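Local coordinates for small archaeal modifier protein 1 (Haloferax volcanii, PDB 3PO0) that is attached covalently to lysines of other proteins as a ubiquitin-like modifier and also serves as a sulfur carrier in molybdenum cofactor biosynthesis, at residues 3-8 with 32-37; 13-18 with 42-47; 28-33 with 70-75; 59-64 with 80-85. One frame throughout, in Å; residues are numbered along the deposited sequence.

Contact 1 of 4, residues 3-8 with 32-37. With CD (cadmium ion), chain D.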
loop_
_atom_site.group_PDB
_atom_site.type_symbol
_atom_site.label_atom_id
_atom_site.label_comp_id
_atom_site.label_asym_id
_atom_site.label_seq_id
_atom_site.Cartn_x
_atom_site.Cartn_y
_atom_site.Cartn_z
ATOM N N MET A 3 -6.337 3.976 9.113
ATOM C CA MET A 3 -5.548 2.761 9.082
ATOM C C MET A 3 -4.128 3.125 8.705
ATOM O O MET A 3 -3.839 4.267 8.351
ATOM C CB MET A 3 -6.144 1.754 8.102
ATOM C CG MET A 3 -6.324 2.302 6.702
ATOM S SD MET A 3 -7.629 1.399 5.826
ATOM C CE MET A 3 -9.084 1.942 6.723
ATOM N N GLU A 4 -3.219 2.171 8.804
ATOM C CA GLU A 4 -1.820 2.505 8.626
ATOM C C GLU A 4 -1.155 1.537 7.690
ATOM O O GLU A 4 -1.381 0.327 7.774
ATOM C CB GLU A 4 -1.095 2.477 9.967
ATOM C CG GLU A 4 -1.683 3.453 10.962
ATOM C CD GLU A 4 -0.848 3.597 12.206
ATOM O OE1 GLU A 4 -0.029 2.689 12.494
ATOM O OE2 GLU A 4 -1.008 4.635 12.885
ATOM N N TRP A 5 -0.340 2.095 6.809
ATOM C CA TRP A 5 0.509 1.347 5.908
ATOM C C TRP A 5 1.910 1.237 6.477
ATOM O O TRP A 5 2.516 2.245 6.846
ATOM C CB TRP A 5 0.606 2.092 4.574
ATOM C CG TRP A 5 -0.598 1.952 3.691
ATOM C CD1 TRP A 5 -1.651 2.817 3.575
ATOM C CD2 TRP A 5 -0.880 0.855 2.829
ATOM N NE1 TRP A 5 -2.571 2.321 2.673
ATOM C CE2 TRP A 5 -2.112 1.117 2.202
ATOM C CE3 TRP A 5 -0.198 -0.333 2.516
ATOM C CZ2 TRP A 5 -2.687 0.235 1.290
ATOM C CZ3 TRP A 5 -0.767 -1.200 1.605
ATOM C CH2 TRP A 5 -2.000 -0.911 0.998
ATOM N N LYS A 6 2.429 0.018 6.517
ATOM C CA LYS A 6 3.834 -0.184 6.861
ATOM C C LYS A 6 4.582 -0.453 5.568
ATOM O O LYS A 6 4.133 -1.260 4.743
ATOM C CB LYS A 6 3.977 -1.342 7.834
ATOM C CG LYS A 6 3.039 -1.233 9.011
ATOM C CD LYS A 6 3.267 0.038 9.826
ATOM C CE LYS A 6 2.210 0.177 10.921
ATOM N NZ LYS A 6 2.405 1.367 11.790
ATOM N N LEU A 7 5.705 0.236 5.386
ATOM C CA LEU A 7 6.506 0.146 4.165
ATOM C C LEU A 7 7.866 -0.433 4.485
ATOM O O LEU A 7 8.379 -0.237 5.586
ATOM C CB LEU A 7 6.705 1.522 3.545
ATOM C CG LEU A 7 5.406 2.305 3.298
ATOM C CD1 LEU A 7 5.668 3.685 2.687
ATOM C CD2 LEU A 7 4.455 1.506 2.422
ATOM N N PHE A 8 8.441 -1.149 3.522
ATOM C CA PHE A 8 9.680 -1.885 3.750
ATOM C C PHE A 8 10.628 -1.769 2.585
ATOM O O PHE A 8 10.206 -1.513 1.462
ATOM C CB PHE A 8 9.370 -3.355 3.991
ATOM C CG PHE A 8 8.473 -3.570 5.151
ATOM C CD1 PHE A 8 9.001 -3.768 6.417
ATOM C CD2 PHE A 8 7.099 -3.547 4.993
ATOM C CE1 PHE A 8 8.169 -3.939 7.507
ATOM C CE2 PHE A 8 6.257 -3.702 6.080
ATOM C CZ PHE A 8 6.787 -3.911 7.340
ATOM N N ASP A 32 -8.502 1.498 -2.403
ATOM C CA ASP A 32 -8.748 2.900 -2.085
ATOM C C ASP A 32 -7.714 3.373 -1.072
ATOM O O ASP A 32 -7.197 4.480 -1.167
ATOM C CB ASP A 32 -10.169 3.101 -1.546
ATOM C CG ASP A 32 -11.250 2.850 -2.596
ATOM O OD1 ASP A 32 -11.022 3.110 -3.796
ATOM O OD2 ASP A 32 -12.340 2.397 -2.206
ATOM N N ALA A 33 -7.410 2.522 -0.096
ATOM C CA ALA A 33 -6.400 2.855 0.897
ATOM C C ALA A 33 -5.032 2.996 0.240
ATOM O O ALA A 33 -4.231 3.840 0.628
ATOM C CB ALA A 33 -6.370 1.817 2.007
ATOM N N LEU A 34 -4.774 2.195 -0.788
ATOM C CA LEU A 34 -3.504 2.302 -1.495
ATOM C C LEU A 34 -3.396 3.615 -2.274
ATOM O O LEU A 34 -2.343 4.256 -2.284
ATOM C CB LEU A 34 -3.275 1.090 -2.396
ATOM C CG LEU A 34 -2.018 1.112 -3.258
ATOM C CD1 LEU A 34 -0.733 1.182 -2.420
ATOM C CD2 LEU A 34 -2.035 -0.136 -4.109
ATOM N N ASP A 35 -4.497 4.041 -2.890
ATOM C CA ASP A 35 -4.502 5.329 -3.556
ATOM C C ASP A 35 -4.253 6.456 -2.569
ATOM O O ASP A 35 -3.560 7.413 -2.888
ATOM C CB ASP A 35 -5.813 5.548 -4.307
ATOM C CG ASP A 35 -5.838 4.851 -5.646
ATOM O OD1 ASP A 35 -4.802 4.254 -6.028
ATOM O OD2 ASP A 35 -6.892 4.902 -6.323
ATOM N N ALA A 36 -4.797 6.338 -1.359
ATOM C CA ALA A 36 -4.533 7.350 -0.332
ATOM C C ALA A 36 -3.049 7.418 0.036
ATOM O O ALA A 36 -2.479 8.509 0.160
ATOM C CB ALA A 36 -5.387 7.111 0.903
ATOM N N LEU A 37 -2.429 6.255 0.209
ATOM C CA LEU A 37 -0.989 6.177 0.466
ATOM C C LEU A 37 -0.187 6.908 -0.601
ATOM O O LEU A 37 0.700 7.710 -0.295
ATOM C CB LEU A 37 -0.535 4.708 0.549
ATOM C CG LEU A 37 0.971 4.434 0.554
ATOM C CD1 LEU A 37 1.665 5.036 1.785
ATOM C CD2 LEU A 37 1.210 2.934 0.479
HETATM CD CD CD D . -13.308 2.487 -4.442
#
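A33 is the first residue of the 32-37 segment to meet the strand, one place after D32, whose two carboxylate oxygens grip a cadmium ion on a side turned away from this contact. CB of A33 lies 4.0 Å from SD of M3, and the A33 carbonyl O receives a weak, bent hydrogen bond from NE1 of W5 (3.0 Å), approached obliquely to the indole. The same oxygen also accepts the helical bond from L37 N, so the indole adds a second donor to a carbonyl already in use. L34 comes next: its CB sits 3.8 Å from W5 CZ2, and CD1 hangs over one face of the ring. L37 occupies that same face. CB of L37 lies 3.7 Å from W5 CD1; CG anti to the backbone N (chi1 169°) then swings CD2 over the five-membered ring, a CH-pi contact 3.9 Å from its centroid and 18° off its normal. CD2 of L37 also touches CD2 of L7 at 4.0 Å. A leucine in place of W5 has no N-H to offer A33 O and would probably leave L34 and L37 without the flat ring they pack on. Strand 3-7 and helix 32-37 cross at 66°, with M3, W5 and L7 directed into the core: the helix-on-sheet packing of the ubiquitin-like beta-grasp fold.

Contact 2 of 4, residues 13-18 with 42-47. With MG (magnesium ion), chain F.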
loop_
_atom_site.group_PDB
_atom_site.type_symbol
_atom_site.label_atom_id
_atom_site.label_comp_id
_atom_site.label_asym_id
_atom_site.label_seq_id
_atom_site.Cartn_x
_atom_site.Cartn_y
_atom_site.Cartn_z
ATOM N N GLU A 13 12.186 3.436 1.448
ATOM C CA GLU A 13 13.217 4.397 1.082
ATOM C C GLU A 13 12.647 5.439 0.129
ATOM O O GLU A 13 12.885 6.637 0.282
ATOM C CB GLU A 13 14.421 3.691 0.453
ATOM C CG GLU A 13 15.177 2.791 1.420
ATOM C CD GLU A 13 16.312 2.038 0.757
ATOM O OE1 GLU A 13 16.920 2.581 -0.193
ATOM O OE2 GLU A 13 16.596 0.898 1.184
ATOM N N VAL A 14 11.879 4.976 -0.850
ATOM C CA VAL A 14 11.309 5.874 -1.849
ATOM C C VAL A 14 10.326 6.847 -1.204
ATOM O O VAL A 14 10.277 8.030 -1.574
ATOM C CB VAL A 14 10.596 5.092 -2.969
ATOM C CG1 VAL A 14 9.767 6.035 -3.839
ATOM C CG2 VAL A 14 11.613 4.335 -3.810
ATOM N N ALA A 15 9.573 6.354 -0.228
ATOM C CA ALA A 15 8.556 7.150 0.454
ATOM C C ALA A 15 9.128 8.020 1.562
ATOM O O ALA A 15 8.521 9.012 1.958
ATOM C CB ALA A 15 7.463 6.266 1.000
ATOM N N GLY A 16 10.297 7.643 2.063
ATOM C CA GLY A 16 10.929 8.385 3.138
ATOM C C GLY A 16 10.249 8.138 4.473
ATOM O O GLY A 16 10.389 8.925 5.410
ATOM N N SER A 17 9.518 7.032 4.564
ATOM C CA SER A 17 8.751 6.712 5.760
ATOM C C SER A 17 8.518 5.215 5.865
ATOM O O SER A 17 8.365 4.539 4.853
ATOM C CB SER A 17 7.396 7.421 5.727
ATOM O OG SER A 17 6.574 6.975 6.791
ATOM N N ARG A 18 8.488 4.707 7.094
ATOM C CA ARG A 18 8.185 3.299 7.330
ATOM C C ARG A 18 6.728 3.071 7.720
ATOM O O ARG A 18 6.229 1.940 7.696
ATOM C CB ARG A 18 9.129 2.730 8.392
ATOM C CG ARG A 18 10.540 2.617 7.871
ATOM C CD ARG A 18 11.425 1.953 8.856
ATOM N NE ARG A 18 11.092 0.550 9.040
ATOM C CZ ARG A 18 11.443 -0.428 8.210
ATOM N NH1 ARG A 18 12.104 -0.160 7.087
ATOM N NH2 ARG A 18 11.127 -1.679 8.510
ATOM N N PRO A 42 3.707 10.615 -3.276
ATOM C CA PRO A 42 3.603 10.402 -4.723
ATOM C C PRO A 42 4.837 9.758 -5.365
ATOM O O PRO A 42 4.710 9.174 -6.438
ATOM C CB PRO A 42 3.349 11.814 -5.272
ATOM C CG PRO A 42 3.798 12.738 -4.191
ATOM C CD PRO A 42 3.531 12.029 -2.906
ATOM N N ALA A 43 5.998 9.844 -4.724
ATOM C CA ALA A 43 7.170 9.124 -5.215
ATOM C C ALA A 43 6.930 7.614 -5.314
ATOM O O ALA A 43 7.607 6.920 -6.072
ATOM C CB ALA A 43 8.391 9.412 -4.345
ATOM N N LEU A 44 5.986 7.094 -4.537
ATOM C CA LEU A 44 5.681 5.673 -4.604
ATOM C C LEU A 44 4.979 5.269 -5.891
ATOM O O LEU A 44 4.981 4.087 -6.241
ATOM C CB LEU A 44 4.777 5.262 -3.447
ATOM C CG LEU A 44 5.404 5.143 -2.071
ATOM C CD1 LEU A 44 4.311 4.873 -1.077
ATOM C CD2 LEU A 44 6.413 4.008 -2.071
ATOM N N GLU A 45 4.371 6.243 -6.574
ATOM C CA GLU A 45 3.476 5.967 -7.701
ATOM C C GLU A 45 4.133 5.080 -8.764
ATOM O O GLU A 45 3.551 4.087 -9.195
ATOM C CB GLU A 45 2.960 7.275 -8.315
ATOM C CG GLU A 45 1.756 7.111 -9.234
ATOM C CD GLU A 45 2.141 6.706 -10.637
ATOM O OE1 GLU A 45 3.298 6.965 -11.043
ATOM O OE2 GLU A 45 1.275 6.136 -11.336
ATOM N N SER A 46 5.352 5.423 -9.168
ATOM C CA SER A 46 6.027 4.682 -10.230
ATOM C C SER A 46 6.451 3.272 -9.810
ATOM O O SER A 46 6.666 2.412 -10.660
ATOM C CB SER A 46 7.239 5.459 -10.751
ATOM O OG SER A 46 8.153 5.742 -9.713
ATOM N N ARG A 47 6.564 3.032 -8.508
ATOM C CA ARG A 47 7.009 1.733 -8.019
ATOM C C ARG A 47 5.864 0.759 -7.775
ATOM O O ARG A 47 6.062 -0.459 -7.774
ATOM C CB ARG A 47 7.785 1.904 -6.713
ATOM C CG ARG A 47 8.934 2.896 -6.787
ATOM C CD ARG A 47 9.919 2.519 -7.875
ATOM N NE ARG A 47 11.195 3.214 -7.720
ATOM C CZ ARG A 47 12.259 2.688 -7.118
ATOM N NH1 ARG A 47 12.198 1.462 -6.618
ATOM N NH2 ARG A 47 13.383 3.384 -7.017
HETATM MG MG MG F . 2.893 5.945 -13.251
HETATM O O HOH W 1 3.669 3.936 -12.033
HETATM O O HOH W 2 5.293 6.555 -13.719
HETATM O O HOH W 3 3.595 4.768 -15.249
HETATM O O HOH W 4 0.812 4.749 -14.100
#
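Water 1 donates to the carbonyl O of E45 (2.8 Å) on the far side of the same short segment whose A43, L44 and R47 pack on V14 and A15. This water also belongs to the sphere of a magnesium ion, which takes OE1 and OE2 of E45, each at 2.5 Å, and four waters; the E45 side chain, bent at chi2 (-83°), points away from helix 13-15. Across the contact itself no hydrogen bond forms, and the fit is made by methyl groups. V14 works with both branches. CG1, anti to the backbone N (chi1 168°), reaches the backbone of 42-47, lying 3.2 Å from A43 O and 3.7 Å from A43 CB. CG2 points instead at R47, seated 3.7 Å above the plane of the guanidinium and over its centre, so the methyl sits over the face of the delocalised group and makes no use of its N-H bonds. With an alanine in place of V14 both methyls go, which would probably uncover that face of the R47 guanidinium and open a gap beside the A43 carbonyl. Deeper in, A15 CB is cradled by L44, 3.9 Å from CG, with both methyls of the leucine close by; L44 in turn leans on L37 of helix 30-40. A15 O takes a weak hydrogen bond from H41 ND1, a polar tie just before residues 42-47. Helix 9-15 ends here in a Schellman motif: G16, with positive phi, is the C-prime residue, and S17 N returns to A12 O as G16 N bonds weakly to E13 O.

Contact 3 of 4, residues 28-33 with 70-75. With CD (cadmium ion), chain D.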
loop_
_atom_site.group_PDB
_atom_site.type_symbol
_atom_site.label_atom_id
_atom_site.label_comp_id
_atom_site.label_asym_id
_atom_site.label_seq_id
_atom_site.Cartn_x
_atom_site.Cartn_y
_atom_site.Cartn_z
ATOM N N ALA A 28 -14.311 2.072 1.972
ATOM C CA ALA A 28 -13.034 1.978 1.265
ATOM C C ALA A 28 -12.534 0.556 1.119
ATOM O O ALA A 28 -12.604 -0.246 2.044
ATOM C CB ALA A 28 -11.971 2.807 1.961
ATOM N N THR A 29 -12.006 0.262 -0.055
ATOM C CA THR A 29 -11.327 -1.001 -0.283
ATOM C C THR A 29 -9.846 -0.834 0.045
ATOM O O THR A 29 -9.356 0.278 0.293
ATOM C CB THR A 29 -11.455 -1.414 -1.754
ATOM O OG1 THR A 29 -10.894 -0.380 -2.576
ATOM C CG2 THR A 29 -12.923 -1.609 -2.133
ATOM N N VAL A 30 -9.122 -1.943 0.034
ATOM C CA VAL A 30 -7.672 -1.880 0.144
ATOM C C VAL A 30 -7.090 -1.039 -0.998
ATOM O O VAL A 30 -6.166 -0.257 -0.795
ATOM C CB VAL A 30 -7.065 -3.296 0.179
ATOM C CG1 VAL A 30 -5.533 -3.239 0.137
ATOM C CG2 VAL A 30 -7.520 -4.034 1.451
ATOM N N GLY A 31 -7.655 -1.166 -2.195
ATOM C CA GLY A 31 -7.197 -0.349 -3.302
ATOM C C GLY A 31 -7.400 1.139 -3.049
ATOM O O GLY A 31 -6.574 1.961 -3.443
ATOM N N ASP A 32 -8.502 1.498 -2.403
ATOM C CA ASP A 32 -8.748 2.900 -2.085
ATOM C C ASP A 32 -7.714 3.373 -1.072
ATOM O O ASP A 32 -7.197 4.480 -1.167
ATOM C CB ASP A 32 -10.169 3.101 -1.546
ATOM C CG ASP A 32 -11.250 2.850 -2.596
ATOM O OD1 ASP A 32 -11.022 3.110 -3.796
ATOM O OD2 ASP A 32 -12.340 2.397 -2.206
ATOM N N ALA A 33 -7.410 2.522 -0.096
ATOM C CA ALA A 33 -6.400 2.855 0.897
ATOM C C ALA A 33 -5.032 2.996 0.240
ATOM O O ALA A 33 -4.231 3.840 0.628
ATOM C CB ALA A 33 -6.370 1.817 2.007
ATOM N N LEU A 70 -7.003 -5.978 -3.958
ATOM C CA LEU A 70 -7.343 -4.569 -3.836
ATOM C C LEU A 70 -8.840 -4.342 -3.630
ATOM O O LEU A 70 -9.246 -3.297 -3.132
ATOM C CB LEU A 70 -6.836 -3.771 -5.039
ATOM C CG LEU A 70 -5.322 -3.590 -5.158
ATOM C CD1 LEU A 70 -4.999 -2.520 -6.208
ATOM C CD2 LEU A 70 -4.696 -3.235 -3.822
ATOM N N GLY A 71 -9.655 -5.326 -3.995
ATOM C CA GLY A 71 -11.090 -5.228 -3.807
ATOM C C GLY A 71 -11.584 -5.542 -2.404
ATOM O O GLY A 71 -12.770 -5.410 -2.103
ATOM N N GLU A 72 -10.683 -5.965 -1.530
ATOM C CA GLU A 72 -11.085 -6.355 -0.188
ATOM C C GLU A 72 -11.511 -5.136 0.624
ATOM O O GLU A 72 -10.954 -4.051 0.467
ATOM C CB GLU A 72 -9.930 -7.083 0.504
ATOM C CG GLU A 72 -10.255 -7.511 1.917
ATOM C CD GLU A 72 -9.160 -8.358 2.527
ATOM O OE1 GLU A 72 -8.181 -8.697 1.817
ATOM O OE2 GLU A 72 -9.275 -8.667 3.722
ATOM N N ALA A 73 -12.511 -5.313 1.473
ATOM C CA ALA A 73 -12.955 -4.264 2.375
ATOM C C ALA A 73 -11.869 -3.951 3.393
ATOM O O ALA A 73 -10.945 -4.740 3.600
ATOM C CB ALA A 73 -14.229 -4.699 3.099
ATOM N N THR A 74 -11.993 -2.792 4.022
ATOM C CA THR A 74 -11.092 -2.386 5.082
ATOM C C THR A 74 -11.911 -2.028 6.300
ATOM O O THR A 74 -13.145 -1.976 6.246
ATOM C CB THR A 74 -10.229 -1.163 4.672
ATOM O OG1 THR A 74 -11.082 -0.080 4.278
ATOM C CG2 THR A 74 -9.318 -1.512 3.514
ATOM N N ALA A 75 -11.222 -1.791 7.402
ATOM C CA ALA A 75 -11.862 -1.409 8.652
ATOM C C ALA A 75 -10.930 -0.506 9.439
ATOM O O ALA A 75 -9.716 -0.601 9.324
ATOM C CB ALA A 75 -12.227 -2.635 9.465
HETATM CD CD CD D . -13.308 2.487 -4.442
HETATM O O HOH W 5 -14.421 -1.269 3.378
#
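A28 O and T74 meet through two bonds of unequal quality: the hydroxyl OG1 of T74 donates at 2.7 Å, from above the carbonyl plane, while T74 N gives only a weak bond to the same oxygen. Water 5 accepts from T74 N (2.9 Å), which supplies the amide with a second partner, and also lies unusually close to A28 O. The OG1 of T74 reaches the carbonyl because it lies between its own backbone N and carbonyl carbon (chi1 56°), and this leaves CG2 to pack against V30 CG2 at 3.7 Å. The first two amides of helix 30-33, V30 N and G31 N, which have no helical carbonyl to bond, are supplied by the loop. V30 N donates to E72 O (2.8 Å), almost in line with the C=O, and G31 N to L70 O (2.8 Å), in the carbonyl plane on a lone pair. T29 and D32 complete the capping box: D32 N donates to T29 OG1 and T29 N to D32 OD2, each at 3.0 Å, the latter from above a carboxylate that also holds cadmium. E72 OE2 finds its charge partner in R63 of strand 60-63. A CB on G31 would come tight against L70 O. Loop 70-75 thus lies across the N terminus of helix 30-40, with V30 turned onto V61 and R63 of strand 60-63, and with T74 against M3 of strand 2-7.

Contact 4 of 4, residues 59-64 with 80-85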
loop_
_atom_site.group_PDB
_atom_site.type_symbol
_atom_site.label_atom_id
_atom_site.label_comp_id
_atom_site.label_asym_id
_atom_site.label_seq_id
_atom_site.Cartn_x
_atom_site.Cartn_y
_atom_site.Cartn_z
ATOM N N ILE A 59 4.423 -6.581 -6.474
ATOM C CA ILE A 59 4.253 -5.876 -5.203
ATOM C C ILE A 59 3.330 -6.699 -4.297
ATOM O O ILE A 59 2.240 -7.095 -4.704
ATOM C CB ILE A 59 3.675 -4.451 -5.415
ATOM C CG1 ILE A 59 4.600 -3.604 -6.303
ATOM C CG2 ILE A 59 3.396 -3.743 -4.072
ATOM C CD1 ILE A 59 6.002 -3.395 -5.755
ATOM N N ASN A 60 3.772 -6.977 -3.077
ATOM C CA ASN A 60 2.947 -7.748 -2.152
ATOM C C ASN A 60 2.203 -6.838 -1.200
ATOM O O ASN A 60 2.820 -6.095 -0.441
ATOM C CB ASN A 60 3.787 -8.746 -1.347
ATOM C CG ASN A 60 4.429 -9.804 -2.219
ATOM O OD1 ASN A 60 5.634 -10.033 -2.141
ATOM N ND2 ASN A 60 3.628 -10.452 -3.060
ATOM N N VAL A 61 0.876 -6.898 -1.268
ATOM C CA VAL A 61 0.003 -6.139 -0.381
ATOM C C VAL A 61 -0.588 -7.059 0.694
ATOM O O VAL A 61 -1.145 -8.104 0.376
ATOM C CB VAL A 61 -1.155 -5.510 -1.182
ATOM C CG1 VAL A 61 -1.959 -4.598 -0.302
ATOM C CG2 VAL A 61 -0.620 -4.737 -2.373
ATOM N N LEU A 62 -0.446 -6.680 1.960
ATOM C CA LEU A 62 -1.038 -7.431 3.064
ATOM C C LEU A 62 -2.039 -6.574 3.815
ATOM O O LEU A 62 -1.865 -5.364 3.932
ATOM C CB LEU A 62 0.026 -7.900 4.065
ATOM C CG LEU A 62 1.223 -8.712 3.579
ATOM C CD1 LEU A 62 1.984 -9.200 4.813
ATOM C CD2 LEU A 62 0.811 -9.884 2.703
ATOM N N ARG A 63 -3.084 -7.221 4.319
ATOM C CA ARG A 63 -4.011 -6.594 5.254
ATOM C C ARG A 63 -4.089 -7.445 6.508
ATOM O O ARG A 63 -4.474 -8.615 6.443
ATOM C CB ARG A 63 -5.403 -6.414 4.632
ATOM C CG ARG A 63 -6.392 -5.817 5.613
ATOM C CD ARG A 63 -7.832 -5.833 5.092
ATOM N NE ARG A 63 -8.737 -5.420 6.154
ATOM C CZ ARG A 63 -9.744 -6.145 6.627
ATOM N NH1 ARG A 63 -10.031 -7.329 6.100
ATOM N NH2 ARG A 63 -10.466 -5.678 7.630
ATOM N N ASN A 64 -3.670 -6.872 7.636
ATOM C CA ASN A 64 -3.641 -7.591 8.914
ATOM C C ASN A 64 -2.917 -8.922 8.831
ATOM O O ASN A 64 -3.347 -9.935 9.408
ATOM C CB ASN A 64 -5.055 -7.723 9.482
ATOM C CG ASN A 64 -5.714 -6.369 9.668
ATOM O OD1 ASN A 64 -5.064 -5.412 10.086
ATOM N ND2 ASN A 64 -6.994 -6.276 9.341
ATOM N N LEU A 80 -1.936 -2.329 7.159
ATOM C CA LEU A 80 -1.676 -2.731 5.787
ATOM C C LEU A 80 -0.174 -2.692 5.572
ATOM O O LEU A 80 0.520 -1.895 6.189
ATOM C CB LEU A 80 -2.374 -1.762 4.818
ATOM C CG LEU A 80 -3.854 -1.544 5.158
ATOM C CD1 LEU A 80 -4.457 -0.375 4.389
ATOM C CD2 LEU A 80 -4.632 -2.823 4.912
ATOM N N ALA A 81 0.332 -3.551 4.701
ATOM C CA ALA A 81 1.751 -3.548 4.416
ATOM C C ALA A 81 2.006 -3.663 2.928
ATOM O O ALA A 81 1.226 -4.278 2.200
ATOM C CB ALA A 81 2.447 -4.676 5.150
ATOM N N LEU A 82 3.111 -3.063 2.494
ATOM C CA LEU A 82 3.586 -3.181 1.116
ATOM C C LEU A 82 5.023 -3.690 1.124
ATOM O O LEU A 82 5.905 -3.059 1.711
ATOM C CB LEU A 82 3.605 -1.818 0.424
ATOM C CG LEU A 82 2.390 -1.199 -0.243
ATOM C CD1 LEU A 82 2.883 -0.035 -1.086
ATOM C CD2 LEU A 82 1.640 -2.207 -1.086
ATOM N N PHE A 83 5.252 -4.820 0.472
ATOM C CA PHE A 83 6.595 -5.375 0.337
ATOM C C PHE A 83 6.974 -5.468 -1.133
ATOM O O PHE A 83 6.195 -5.954 -1.938
ATOM C CB PHE A 83 6.665 -6.788 0.926
ATOM C CG PHE A 83 6.529 -6.849 2.417
ATOM C CD1 PHE A 83 7.640 -6.718 3.233
ATOM C CD2 PHE A 83 5.303 -7.098 3.003
ATOM C CE1 PHE A 83 7.525 -6.804 4.607
ATOM C CE2 PHE A 83 5.181 -7.182 4.383
ATOM C CZ PHE A 83 6.296 -7.034 5.183
ATOM N N PRO A 84 8.181 -5.009 -1.482
ATOM C CA PRO A 84 8.738 -5.170 -2.826
ATOM C C PRO A 84 9.421 -6.525 -2.963
ATOM O O PRO A 84 9.695 -7.171 -1.957
ATOM C CB PRO A 84 9.790 -4.063 -2.885
ATOM C CG PRO A 84 10.268 -3.943 -1.481
ATOM C CD PRO A 84 9.066 -4.225 -0.602
ATOM N N PRO A 85 9.708 -6.953 -4.201
ATOM C CA PRO A 85 10.530 -8.154 -4.365
ATOM C C PRO A 85 11.985 -7.837 -4.025
ATOM O O PRO A 85 12.367 -6.667 -4.036
ATOM C CB PRO A 85 10.385 -8.467 -5.854
ATOM C CG PRO A 85 10.113 -7.145 -6.482
ATOM C CD PRO A 85 9.275 -6.394 -5.493
HETATM O O HOH W 6 8.113 -9.317 -1.614
#
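N60 and F83 exchange two backbone hydrogen bonds, N60 N to F83 O and F83 N to N60 O, both 2.9 Å and nearly straight at the hydrogen (169°). L62 and A81 form the second such pair, with L62 N to A81 O at 2.9 Å and A81 N to L62 O at 3.0 Å. Between and beyond them V61 with L82 and R63 with L80 are non-hydrogen-bonded pairs. Past the strand end, water 6 lies within bonding reach of N60 OD1 and P84 O. On the face carrying V61, R63, L80 and L82, L82 CD2 is wedged between V61 CG2 (3.6 Å) and I59 CG2, V61 and L82 running side by side. R63 leaves the strand with CG anti to its backbone N (chi1 178°) and stays extended to NE; its CG rests 3.5 Å from L80 CD2, while the guanidinium travels on to a salt bridge with D78, its second carboxylate besides E72, N64 ND2 lying over one of its faces. On the other face L62 CD1 approaches F83 CE2 obliquely at 3.8 Å, and the F83 ring also stacks on F8. V61, L80 and L82 turn toward helix 30-40, touching V30, A33, L34 and L37. Strand 80-83 lies between 60-63 and 2-7, which makes this antiparallel pairing part of the middle of the beta-grasp sheet; from it the chain leaves through P84 and P85 toward the C-terminal G89, the residue that is joined to target lysines.

How the contacts relate
From the N terminus, contact 1 closes first, bringing helix 30-40 back over strand 2-7 across the span that holds helix 9-15 and strand 19-23. Contact 2 opens within that span at residue 13 and closes at 47, so the two cross; L7 and A15 touch where they meet. Contact 3 starts where contact 1 ends, sharing D32 and A33, and crosses contact 2 some 20 Å away between centres. Contact 4 opens inside the loop of contact 3 and closes beyond it, the two touching one another. None nests within another. Contact 4 follows contacts 1 and 2 in series, and strand 79-83 bonds to strand 2-7 alongside it.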